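Local coordinates for protein cysteine hydrolase (Vibrio cholerae, PDB 6V98) that acts as a type VI secretion system effector, probably a cysteine hydrolase related to the papain-like (clan CA) peptidases, delivered to attack rival bacteria, at residues E110-L118 with F183-Y194; S1-F12 with G43-E53. All coordinates share one frame; numbering follows the deposited sequence.

Contact 1: residues E110-L118 with F183-Y194; sequences EGRISGVVL and FQLSEIDLDYDY. With CA (calcium ion), chain C; CA (calcium ion), chain B.
V116 packs its CG2 methyl over one face of the F183 ring, 4.0 Å from the centroid; F183 is carried by helix 176-184, whose chain continues into strand 188-193, the antiparallel neighbour of strand 113-120 in the seven-stranded sheet. In this tight part V116 CG1 meets Q184 CG at 3.5 Å, and L118 CD1 lies near F183 CZ. Beside V116 the extended Q184 side chain divides its amide: NE2 donates to G115 O at 3.0 Å, nearly in the amide plane, while OE1 binds a calcium ion that E181 and several waters also ligate; gripped at both ends, the amide is probably held in its rotation. G115 O takes two N-H groups, from Q184 NE2 and L190 N, on opposite faces of its carbonyl plane. Q184 O, E187 O and D189 OD1 wrap the second calcium ion, its set completed by E203 O, just past strand 198-202, and two waters. Toward R112 the side chains meet through water, while I113 and Y192 keep both backbone bonds. R112 NH1 stays 4.6 Å from D191 OD1, and a water at the guanidinium edge bridges them and donates to I113 O. At the exposed end the Y194 ring, CG anti to the backbone N (chi1 -178°), receives E110 CB over one face. The E110 carboxylate stands 80° to that ring, its OE2 3.4 Å from Y194 OH.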
loop_
_atom_site.group_PDB
_atom_site.type_symbol
_atom_site.label_atom_id
_atom_site.label_comp_id
_atom_site.label_asym_id
_atom_site.label_seq_id
_atom_site.Cartn_x
_atom_site.Cartn_y
_atom_site.Cartn_z
ATOM N N GLU A 110 -2.784 -8.686 -11.657
ATOM C CA GLU A 110 -1.842 -8.550 -12.759
ATOM C C GLU A 110 -2.129 -7.289 -13.559
ATOM O O GLU A 110 -1.996 -7.263 -14.783
ATOM C CB GLU A 110 -1.851 -9.793 -13.661
ATOM C CG GLU A 110 -1.373 -11.056 -12.957
ATOM C CD GLU A 110 -1.572 -12.293 -13.805
ATOM O OE1 GLU A 110 -2.684 -12.843 -13.803
ATOM O OE2 GLU A 110 -0.624 -12.682 -14.504
ATOM N N GLY A 111 -2.532 -6.226 -12.857
ATOM C CA GLY A 111 -2.817 -4.958 -13.477
ATOM C C GLY A 111 -1.748 -3.915 -13.173
ATOM O O GLY A 111 -0.789 -4.147 -12.434
ATOM N N ARG A 112 -1.956 -2.736 -13.751
ATOM C CA ARG A 112 -1.028 -1.632 -13.552
ATOM C C ARG A 112 -1.166 -1.064 -12.144
ATOM O O ARG A 112 -2.166 -1.273 -11.453
ATOM C CB ARG A 112 -1.259 -0.515 -14.581
ATOM C CG ARG A 112 -2.511 0.336 -14.336
ATOM C CD ARG A 112 -2.807 1.266 -15.510
ATOM N NE ARG A 112 -4.087 1.974 -15.375
ATOM C CZ ARG A 112 -4.216 3.208 -14.886
ATOM N NH1 ARG A 112 -3.148 3.882 -14.463
ATOM N NH2 ARG A 112 -5.412 3.776 -14.821
ATOM N N ILE A 113 -0.142 -0.319 -11.733
ATOM C CA ILE A 113 -0.082 0.296 -10.413
ATOM C C ILE A 113 -0.011 1.803 -10.589
ATOM O O ILE A 113 0.735 2.295 -11.441
ATOM C CB ILE A 113 1.128 -0.223 -9.616
ATOM C CG1 ILE A 113 0.950 -1.712 -9.310
ATOM C CG2 ILE A 113 1.363 0.626 -8.334
ATOM C CD1 ILE A 113 2.103 -2.345 -8.599
ATOM N N SER A 114 -0.822 2.527 -9.820
ATOM C CA SER A 114 -0.650 3.956 -9.584
ATOM C C SER A 114 -0.217 4.135 -8.137
ATOM O O SER A 114 -0.890 3.637 -7.238
ATOM C CB SER A 114 -1.955 4.722 -9.832
ATOM O OG SER A 114 -2.400 4.606 -11.172
ATOM N N GLY A 115 0.900 4.843 -7.901
ATOM C CA GLY A 115 1.402 4.996 -6.550
ATOM C C GLY A 115 1.933 6.393 -6.283
ATOM O O GLY A 115 2.009 7.239 -7.178
ATOM N N VAL A 116 2.266 6.628 -5.017
ATOM C CA VAL A 116 3.041 7.792 -4.602
ATOM C C VAL A 116 4.201 7.290 -3.763
ATOM O O VAL A 116 4.115 6.235 -3.126
ATOM C CB VAL A 116 2.207 8.828 -3.806
ATOM C CG1 VAL A 116 1.141 9.435 -4.698
ATOM C CG2 VAL A 116 1.589 8.187 -2.539
ATOM N N VAL A 117 5.285 8.060 -3.743
ATOM C CA VAL A 117 6.475 7.698 -2.986
ATOM C C VAL A 117 6.648 8.724 -1.879
ATOM O O VAL A 117 6.912 9.902 -2.146
ATOM C CB VAL A 117 7.718 7.622 -3.879
ATOM C CG1 VAL A 117 8.913 7.209 -3.062
ATOM C CG2 VAL A 117 7.479 6.638 -5.043
ATOM N N LEU A 118 6.514 8.278 -0.634
ATOM C CA LEU A 118 6.589 9.139 0.535
ATOM C C LEU A 118 7.853 8.810 1.308
ATOM O O LEU A 118 8.283 7.657 1.347
ATOM C CB LEU A 118 5.374 8.930 1.446
ATOM C CG LEU A 118 4.012 8.898 0.770
ATOM C CD1 LEU A 118 2.951 8.563 1.782
ATOM C CD2 LEU A 118 3.737 10.233 0.077
ATOM N N PHE A 183 -3.976 12.168 -4.461
ATOM C CA PHE A 183 -2.753 12.098 -3.663
ATOM C C PHE A 183 -1.540 12.452 -4.514
ATOM O O PHE A 183 -0.608 13.123 -4.046
ATOM C CB PHE A 183 -2.615 10.693 -3.068
ATOM C CG PHE A 183 -1.798 10.622 -1.789
ATOM C CD1 PHE A 183 -1.090 11.715 -1.323
ATOM C CD2 PHE A 183 -1.740 9.435 -1.061
ATOM C CE1 PHE A 183 -0.342 11.630 -0.154
ATOM C CE2 PHE A 183 -0.997 9.354 0.119
ATOM C CZ PHE A 183 -0.292 10.444 0.554
ATOM N N GLN A 184 -1.551 12.032 -5.779
ATOM C CA GLN A 184 -0.427 12.284 -6.673
ATOM C C GLN A 184 -0.258 13.763 -6.985
ATOM O O GLN A 184 0.829 14.170 -7.403
ATOM C CB GLN A 184 -0.606 11.507 -7.980
ATOM C CG GLN A 184 -0.316 9.998 -7.870
ATOM C CD GLN A 184 -0.501 9.269 -9.187
ATOM O OE1 GLN A 184 -1.115 9.792 -10.116
ATOM N NE2 GLN A 184 0.024 8.048 -9.271
ATOM N N LEU A 185 -1.299 14.577 -6.805
ATOM C CA LEU A 185 -1.158 16.006 -7.088
ATOM C C LEU A 185 -0.112 16.683 -6.209
ATOM O O LEU A 185 0.422 17.728 -6.599
ATOM C CB LEU A 185 -2.500 16.712 -6.913
ATOM C CG LEU A 185 -3.587 16.269 -7.884
ATOM C CD1 LEU A 185 -4.858 17.056 -7.638
ATOM C CD2 LEU A 185 -3.093 16.482 -9.304
ATOM N N SER A 186 0.189 16.127 -5.033
ATOM C CA SER A 186 1.132 16.745 -4.106
ATOM C C SER A 186 2.310 15.848 -3.746
ATOM O O SER A 186 3.067 16.186 -2.828
ATOM C CB SER A 186 0.411 17.174 -2.822
ATOM O OG SER A 186 -0.451 16.144 -2.356
ATOM N N GLU A 187 2.496 14.719 -4.428
ATOM C CA GLU A 187 3.588 13.810 -4.106
ATOM C C GLU A 187 4.198 13.278 -5.391
ATOM O O GLU A 187 3.634 13.426 -6.478
ATOM C CB GLU A 187 3.127 12.617 -3.251
ATOM C CG GLU A 187 2.262 12.956 -2.061
ATOM C CD GLU A 187 3.055 13.547 -0.913
ATOM O OE1 GLU A 187 4.304 13.477 -0.950
ATOM O OE2 GLU A 187 2.429 14.077 0.023
ATOM N N ILE A 188 5.371 12.656 -5.242
ATOM C CA ILE A 188 6.037 11.959 -6.342
ATOM C C ILE A 188 5.137 10.839 -6.848
ATOM O O ILE A 188 4.606 10.058 -6.055
ATOM C CB ILE A 188 7.386 11.409 -5.854
ATOM C CG1 ILE A 188 8.336 12.559 -5.487
ATOM C CG2 ILE A 188 8.009 10.465 -6.875
ATOM C CD1 ILE A 188 8.837 13.335 -6.692
ATOM N N ASP A 189 4.981 10.744 -8.176
ATOM C CA ASP A 189 4.140 9.732 -8.813
ATOM C C ASP A 189 4.926 8.467 -9.118
ATOM O O ASP A 189 6.078 8.526 -9.545
ATOM C CB ASP A 189 3.573 10.234 -10.140
ATOM C CG ASP A 189 2.447 11.211 -9.973
ATOM O OD1 ASP A 189 2.454 11.967 -8.983
ATOM O OD2 ASP A 189 1.561 11.222 -10.860
ATOM N N LEU A 190 4.266 7.325 -8.984
ATOM C CA LEU A 190 4.805 6.048 -9.435
ATOM C C LEU A 190 3.790 5.425 -10.377
ATOM O O LEU A 190 2.605 5.342 -10.041
ATOM C CB LEU A 190 5.089 5.110 -8.251
ATOM C CG LEU A 190 5.579 3.701 -8.559
ATOM C CD1 LEU A 190 6.829 3.773 -9.401
ATOM C CD2 LEU A 190 5.837 2.921 -7.287
ATOM N N ASP A 191 4.245 5.032 -11.563
ATOM C CA ASP A 191 3.414 4.310 -12.519
ATOM C C ASP A 191 4.132 3.033 -12.924
ATOM O O ASP A 191 5.334 3.057 -13.209
ATOM C CB ASP A 191 3.110 5.172 -13.749
ATOM C CG ASP A 191 2.062 6.235 -13.465
ATOM O OD1 ASP A 191 0.857 5.910 -13.516
ATOM O OD2 ASP A 191 2.450 7.389 -13.175
ATOM N N TYR A 192 3.403 1.921 -12.943
ATOM C CA TYR A 192 3.989 0.641 -13.304
ATOM C C TYR A 192 2.996 -0.114 -14.166
ATOM O O TYR A 192 1.813 -0.188 -13.825
ATOM C CB TYR A 192 4.353 -0.190 -12.064
ATOM C CG TYR A 192 4.657 -1.634 -12.384
ATOM C CD1 TYR A 192 5.891 -2.007 -12.898
ATOM C CD2 TYR A 192 3.710 -2.634 -12.170
ATOM C CE1 TYR A 192 6.178 -3.337 -13.191
ATOM C CE2 TYR A 192 3.990 -3.969 -12.467
ATOM C CZ TYR A 192 5.222 -4.309 -12.978
ATOM O OH TYR A 192 5.508 -5.626 -13.268
ATOM N N ASP A 193 3.466 -0.664 -15.278
ATOM C CA ASP A 193 2.634 -1.514 -16.121
ATOM C C ASP A 193 3.124 -2.949 -16.027
ATOM O O ASP A 193 4.309 -3.224 -16.254
ATOM C CB ASP A 193 2.646 -1.050 -17.578
ATOM C CG ASP A 193 1.772 -1.918 -18.460
ATOM O OD1 ASP A 193 0.532 -1.850 -18.315
ATOM O OD2 ASP A 193 2.327 -2.682 -19.278
ATOM N N TYR A 194 2.202 -3.861 -15.708
ATOM C CA TYR A 194 2.569 -5.259 -15.516
ATOM C C TYR A 194 2.886 -5.935 -16.840
ATOM O O TYR A 194 3.851 -6.703 -16.935
ATOM C CB TYR A 194 1.438 -5.995 -14.809
ATOM C CG TYR A 194 1.720 -7.461 -14.517
ATOM C CD1 TYR A 194 2.444 -7.839 -13.390
ATOM C CD2 TYR A 194 1.241 -8.459 -15.351
ATOM C CE1 TYR A 194 2.696 -9.173 -13.119
ATOM C CE2 TYR A 194 1.487 -9.793 -15.086
ATOM C CZ TYR A 194 2.211 -10.142 -13.961
ATOM O OH TYR A 194 2.457 -11.465 -13.678
HETATM CA CA CA C . 2.832 14.234 -8.511
HETATM CA CA CA B . -1.837 9.170 -12.329
HETATM O O HOH W 1 -0.011 3.318 -13.867
HETATM O O HOH W 2 -1.096 6.974 -11.931
HETATM O O HOH W 3 6.262 12.696 -2.601
HETATM O O HOH W 4 2.971 16.470 -7.834
HETATM O O HOH W 5 0.705 9.290 -12.560
HETATM O O HOH W 6 -1.429 11.702 -13.078
HETATM O O HOH W 7 -1.797 8.364 -14.702
HETATM O O HOH W 8 1.362 15.123 -10.244
#

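Contact 2: residues S1-F12 with G43-E53; sequences SGNDDFLIPVVF and GHAGVILINGE
The rings of F12 and H44 lie side by side, meeting rim to rim with planes 14° apart and neither over the other's face; F12 CD1 is 3.8 Å from H44 CD2. A45 N sits at the edge of the F12 ring, and at the far end G52 CA lies at the edge of the F6 ring, which R119 also meets in a cation-pi contact. Between these rings, strands 5-12 and 44-50 form an antiparallel pair in the middle of the sheet. One face is lined by F6, I8, V10, I48 and I50, with I8 CD1 against I50 CD1. On the other, where L7 and V47 pack on L159 of helix 154-162, L7 CD1 touches V47 CG2 and L49 CD1. Past I50, D5 OD1 receives G52 N through its anti lone pair at 2.9 Å, while OD2 turns to F122 N and F123 N. N3 ND2 donates to G52 O in its own amide plane. At the exposed, poorly ordered S1, where geometry is less certain, bent E53 (chi2 -99°) brings OE1 to S1 N, a 2.7 Å salt bridge on the syn lone pair, and S1 OG meets that oxygen from above the carboxylate plane.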
loop_
_atom_site.group_PDB
_atom_site.type_symbol
_atom_site.label_atom_id
_atom_site.label_comp_id
_atom_site.label_asym_id
_atom_site.label_seq_id
_atom_site.Cartn_x
_atom_site.Cartn_y
_atom_site.Cartn_z
ATOM N N SER A 1 23.495 5.373 7.436
ATOM C CA SER A 1 23.285 6.261 6.297
ATOM C C SER A 1 22.422 7.465 6.664
ATOM O O SER A 1 22.614 8.562 6.132
ATOM C CB SER A 1 22.639 5.496 5.133
ATOM O OG SER A 1 21.244 5.344 5.333
ATOM N N GLY A 2 21.471 7.255 7.574
ATOM C CA GLY A 2 20.453 8.254 7.832
ATOM C C GLY A 2 19.492 8.477 6.685
ATOM O O GLY A 2 18.784 9.487 6.678
ATOM N N ASN A 3 19.456 7.567 5.709
ATOM C CA ASN A 3 18.577 7.714 4.553
ATOM C C ASN A 3 17.129 7.509 4.973
ATOM O O ASN A 3 16.817 6.556 5.691
ATOM C CB ASN A 3 18.964 6.703 3.471
ATOM C CG ASN A 3 18.239 6.934 2.153
ATOM O OD1 ASN A 3 18.099 8.071 1.696
ATOM N ND2 ASN A 3 17.764 5.848 1.540
ATOM N N ASP A 4 16.250 8.414 4.532
ATOM C CA ASP A 4 14.830 8.325 4.861
ATOM C C ASP A 4 14.238 6.994 4.403
ATOM O O ASP A 4 14.616 6.439 3.371
ATOM C CB ASP A 4 14.053 9.466 4.199
ATOM C CG ASP A 4 13.990 10.716 5.059
ATOM O OD1 ASP A 4 14.331 10.637 6.250
ATOM O OD2 ASP A 4 13.603 11.776 4.535
ATOM N N ASP A 5 13.278 6.491 5.180
ATOM C CA ASP A 5 12.526 5.321 4.775
ATOM C C ASP A 5 11.575 5.680 3.636
ATOM O O ASP A 5 11.397 6.853 3.283
ATOM C CB ASP A 5 11.752 4.757 5.964
ATOM C CG ASP A 5 12.657 4.459 7.146
ATOM O OD1 ASP A 5 13.697 3.780 6.948
ATOM O OD2 ASP A 5 12.341 4.909 8.262
ATOM N N PHE A 6 10.945 4.650 3.074
ATOM C CA PHE A 6 10.006 4.790 1.973
ATOM C C PHE A 6 8.670 4.188 2.374
ATOM O O PHE A 6 8.623 3.093 2.944
ATOM C CB PHE A 6 10.474 4.062 0.697
ATOM C CG PHE A 6 11.831 4.485 0.184
ATOM C CD1 PHE A 6 12.987 4.067 0.816
ATOM C CD2 PHE A 6 11.941 5.248 -0.972
ATOM C CE1 PHE A 6 14.249 4.431 0.314
ATOM C CE2 PHE A 6 13.194 5.621 -1.479
ATOM C CZ PHE A 6 14.340 5.214 -0.829
ATOM N N LEU A 7 7.591 4.906 2.072
ATOM C CA LEU A 7 6.233 4.369 2.134
ATOM C C LEU A 7 5.600 4.606 0.768
ATOM O O LEU A 7 5.508 5.753 0.314
ATOM C CB LEU A 7 5.404 5.024 3.250
ATOM C CG LEU A 7 4.143 4.244 3.644
ATOM C CD1 LEU A 7 4.536 2.995 4.442
ATOM C CD2 LEU A 7 3.171 5.113 4.453
ATOM N N ILE A 8 5.198 3.525 0.106
ATOM C CA ILE A 8 4.690 3.595 -1.259
ATOM C C ILE A 8 3.275 3.038 -1.272
ATOM O O ILE A 8 3.089 1.826 -1.483
ATOM C CB ILE A 8 5.598 2.832 -2.237
ATOM C CG1 ILE A 8 7.044 3.300 -2.083
ATOM C CG2 ILE A 8 5.118 3.014 -3.673
ATOM C CD1 ILE A 8 8.010 2.567 -2.996
ATOM N N PRO A 9 2.267 3.864 -1.005
ATOM C CA PRO A 9 0.889 3.466 -1.299
ATOM C C PRO A 9 0.794 3.074 -2.761
ATOM O O PRO A 9 1.305 3.776 -3.637
ATOM C CB PRO A 9 0.078 4.734 -0.994
ATOM C CG PRO A 9 0.941 5.521 -0.012
ATOM C CD PRO A 9 2.357 5.231 -0.465
ATOM N N VAL A 10 0.155 1.937 -3.029
ATOM C CA VAL A 10 -0.035 1.458 -4.396
ATOM C C VAL A 10 -1.518 1.186 -4.602
ATOM O O VAL A 10 -2.165 0.587 -3.740
ATOM C CB VAL A 10 0.824 0.210 -4.693
ATOM C CG1 VAL A 10 2.318 0.590 -4.665
ATOM C CG2 VAL A 10 0.553 -0.908 -3.696
ATOM N N VAL A 11 -2.061 1.654 -5.725
ATOM C CA VAL A 11 -3.436 1.384 -6.113
ATOM C C VAL A 11 -3.415 0.656 -7.449
ATOM O O VAL A 11 -2.586 0.950 -8.318
ATOM C CB VAL A 11 -4.267 2.684 -6.198
ATOM C CG1 VAL A 11 -5.650 2.413 -6.775
ATOM C CG2 VAL A 11 -4.385 3.328 -4.801
ATOM N N PHE A 12 -4.310 -0.315 -7.594
ATOM C CA PHE A 12 -4.482 -1.079 -8.826
ATOM C C PHE A 12 -5.781 -0.581 -9.433
ATOM O O PHE A 12 -6.855 -1.108 -9.120
ATOM C CB PHE A 12 -4.547 -2.580 -8.524
ATOM C CG PHE A 12 -3.432 -3.061 -7.622
ATOM C CD1 PHE A 12 -3.626 -3.166 -6.248
ATOM C CD2 PHE A 12 -2.185 -3.391 -8.156
ATOM C CE1 PHE A 12 -2.597 -3.594 -5.420
ATOM C CE2 PHE A 12 -1.159 -3.830 -7.346
ATOM C CZ PHE A 12 -1.363 -3.929 -5.969
ATOM N N GLY A 43 -11.032 -0.328 -8.051
ATOM C CA GLY A 43 -9.636 -0.426 -7.684
ATOM C C GLY A 43 -9.422 -1.047 -6.312
ATOM O O GLY A 43 -10.320 -1.110 -5.471
ATOM N N HIS A 44 -8.179 -1.475 -6.079
ATOM C CA HIS A 44 -7.722 -2.003 -4.797
ATOM C C HIS A 44 -6.437 -1.278 -4.408
ATOM O O HIS A 44 -5.747 -0.709 -5.255
ATOM C CB HIS A 44 -7.502 -3.526 -4.881
ATOM C CG HIS A 44 -6.876 -4.128 -3.659
ATOM N ND1 HIS A 44 -7.429 -4.017 -2.402
ATOM C CD2 HIS A 44 -5.741 -4.850 -3.507
ATOM C CE1 HIS A 44 -6.665 -4.650 -1.528
ATOM N NE2 HIS A 44 -5.629 -5.158 -2.173
ATOM N N ALA A 45 -6.111 -1.285 -3.115
ATOM C CA ALA A 45 -4.962 -0.532 -2.638
ATOM C C ALA A 45 -4.163 -1.382 -1.667
ATOM O O ALA A 45 -4.719 -2.231 -0.971
ATOM C CB ALA A 45 -5.382 0.780 -1.945
ATOM N N GLY A 46 -2.848 -1.147 -1.639
ATOM C CA GLY A 46 -1.970 -1.743 -0.641
ATOM C C GLY A 46 -0.832 -0.789 -0.330
ATOM O O GLY A 46 -0.873 0.348 -0.792
ATOM N N VAL A 47 0.175 -1.200 0.441
ATOM C CA VAL A 47 1.275 -0.288 0.750
ATOM C C VAL A 47 2.580 -1.070 0.842
ATOM O O VAL A 47 2.647 -2.125 1.475
ATOM C CB VAL A 47 1.008 0.527 2.039
ATOM C CG1 VAL A 47 0.813 -0.377 3.259
ATOM C CG2 VAL A 47 2.112 1.572 2.261
ATOM N N ILE A 48 3.611 -0.547 0.191
ATOM C CA ILE A 48 4.966 -1.056 0.316
ATOM C C ILE A 48 5.701 -0.216 1.341
ATOM O O ILE A 48 5.633 1.018 1.306
ATOM C CB ILE A 48 5.701 -1.006 -1.034
ATOM C CG1 ILE A 48 4.955 -1.855 -2.059
ATOM C CG2 ILE A 48 7.135 -1.488 -0.851
ATOM C CD1 ILE A 48 5.521 -1.741 -3.494
ATOM N N LEU A 49 6.435 -0.876 2.231
ATOM C CA LEU A 49 7.218 -0.206 3.263
ATOM C C LEU A 49 8.673 -0.630 3.126
ATOM O O LEU A 49 8.969 -1.826 3.129
ATOM C CB LEU A 49 6.691 -0.563 4.659
ATOM C CG LEU A 49 7.587 -0.132 5.821
ATOM C CD1 LEU A 49 7.526 1.368 5.989
ATOM C CD2 LEU A 49 7.167 -0.823 7.107
ATOM N N ILE A 50 9.582 0.337 3.011
ATOM C CA ILE A 50 10.995 0.036 2.787
ATOM C C ILE A 50 11.861 0.735 3.827
ATOM O O ILE A 50 11.726 1.946 4.043
ATOM C CB ILE A 50 11.451 0.443 1.378
ATOM C CG1 ILE A 50 10.621 -0.294 0.334
ATOM C CG2 ILE A 50 12.944 0.123 1.213
ATOM C CD1 ILE A 50 10.766 0.276 -1.058
ATOM N N ASN A 51 12.752 -0.033 4.457
ATOM C CA ASN A 51 13.805 0.515 5.307
ATOM C C ASN A 51 14.845 1.231 4.449
ATOM O O ASN A 51 15.506 0.602 3.615
ATOM C CB ASN A 51 14.471 -0.602 6.107
ATOM C CG ASN A 51 15.415 -0.069 7.175
ATOM O OD1 ASN A 51 16.352 0.665 6.875
ATOM N ND2 ASN A 51 15.150 -0.414 8.431
ATOM N N GLY A 52 14.999 2.541 4.665
ATOM C CA GLY A 52 15.913 3.327 3.849
ATOM C C GLY A 52 17.382 3.025 4.067
ATOM O O GLY A 52 18.207 3.379 3.216
ATOM N N GLU A 53 17.730 2.389 5.186
ATOM C CA GLU A 53 19.108 1.985 5.461
ATOM C C GLU A 53 19.453 0.639 4.843
ATOM O O GLU A 53 20.540 0.477 4.283
ATOM C CB GLU A 53 19.349 1.896 6.967
ATOM C CG GLU A 53 19.075 3.173 7.728
ATOM C CD GLU A 53 20.334 3.950 8.015
ATOM O OE1 GLU A 53 21.351 3.697 7.333
ATOM O OE2 GLU A 53 20.303 4.808 8.924
HETATM O O HOH W 9 16.079 3.382 8.426
#

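Overall arrangement
Contacts 1 and 2 belong to one antiparallel sheet and are joined where strands 5-12 and 113-120 run as neighbours: S114 O lies 2.8 Å from V11 N, and L118 N 2.9 Å from L7 O, probable hydrogen bonds. Contact 2 lies nearer the centre of the chain and is buried along most of its length, held by backbone bonds and aliphatic packing, with polar side chains gathered where the chain's N-terminus meets residues 51-53. Contact 1, toward the edge of the sheet, is partly buried; there calcium ions, bridging waters and acidic side chains accompany the strand pairing. Their centres are about 11 Å apart, and V116 O packs on P9 CD between them.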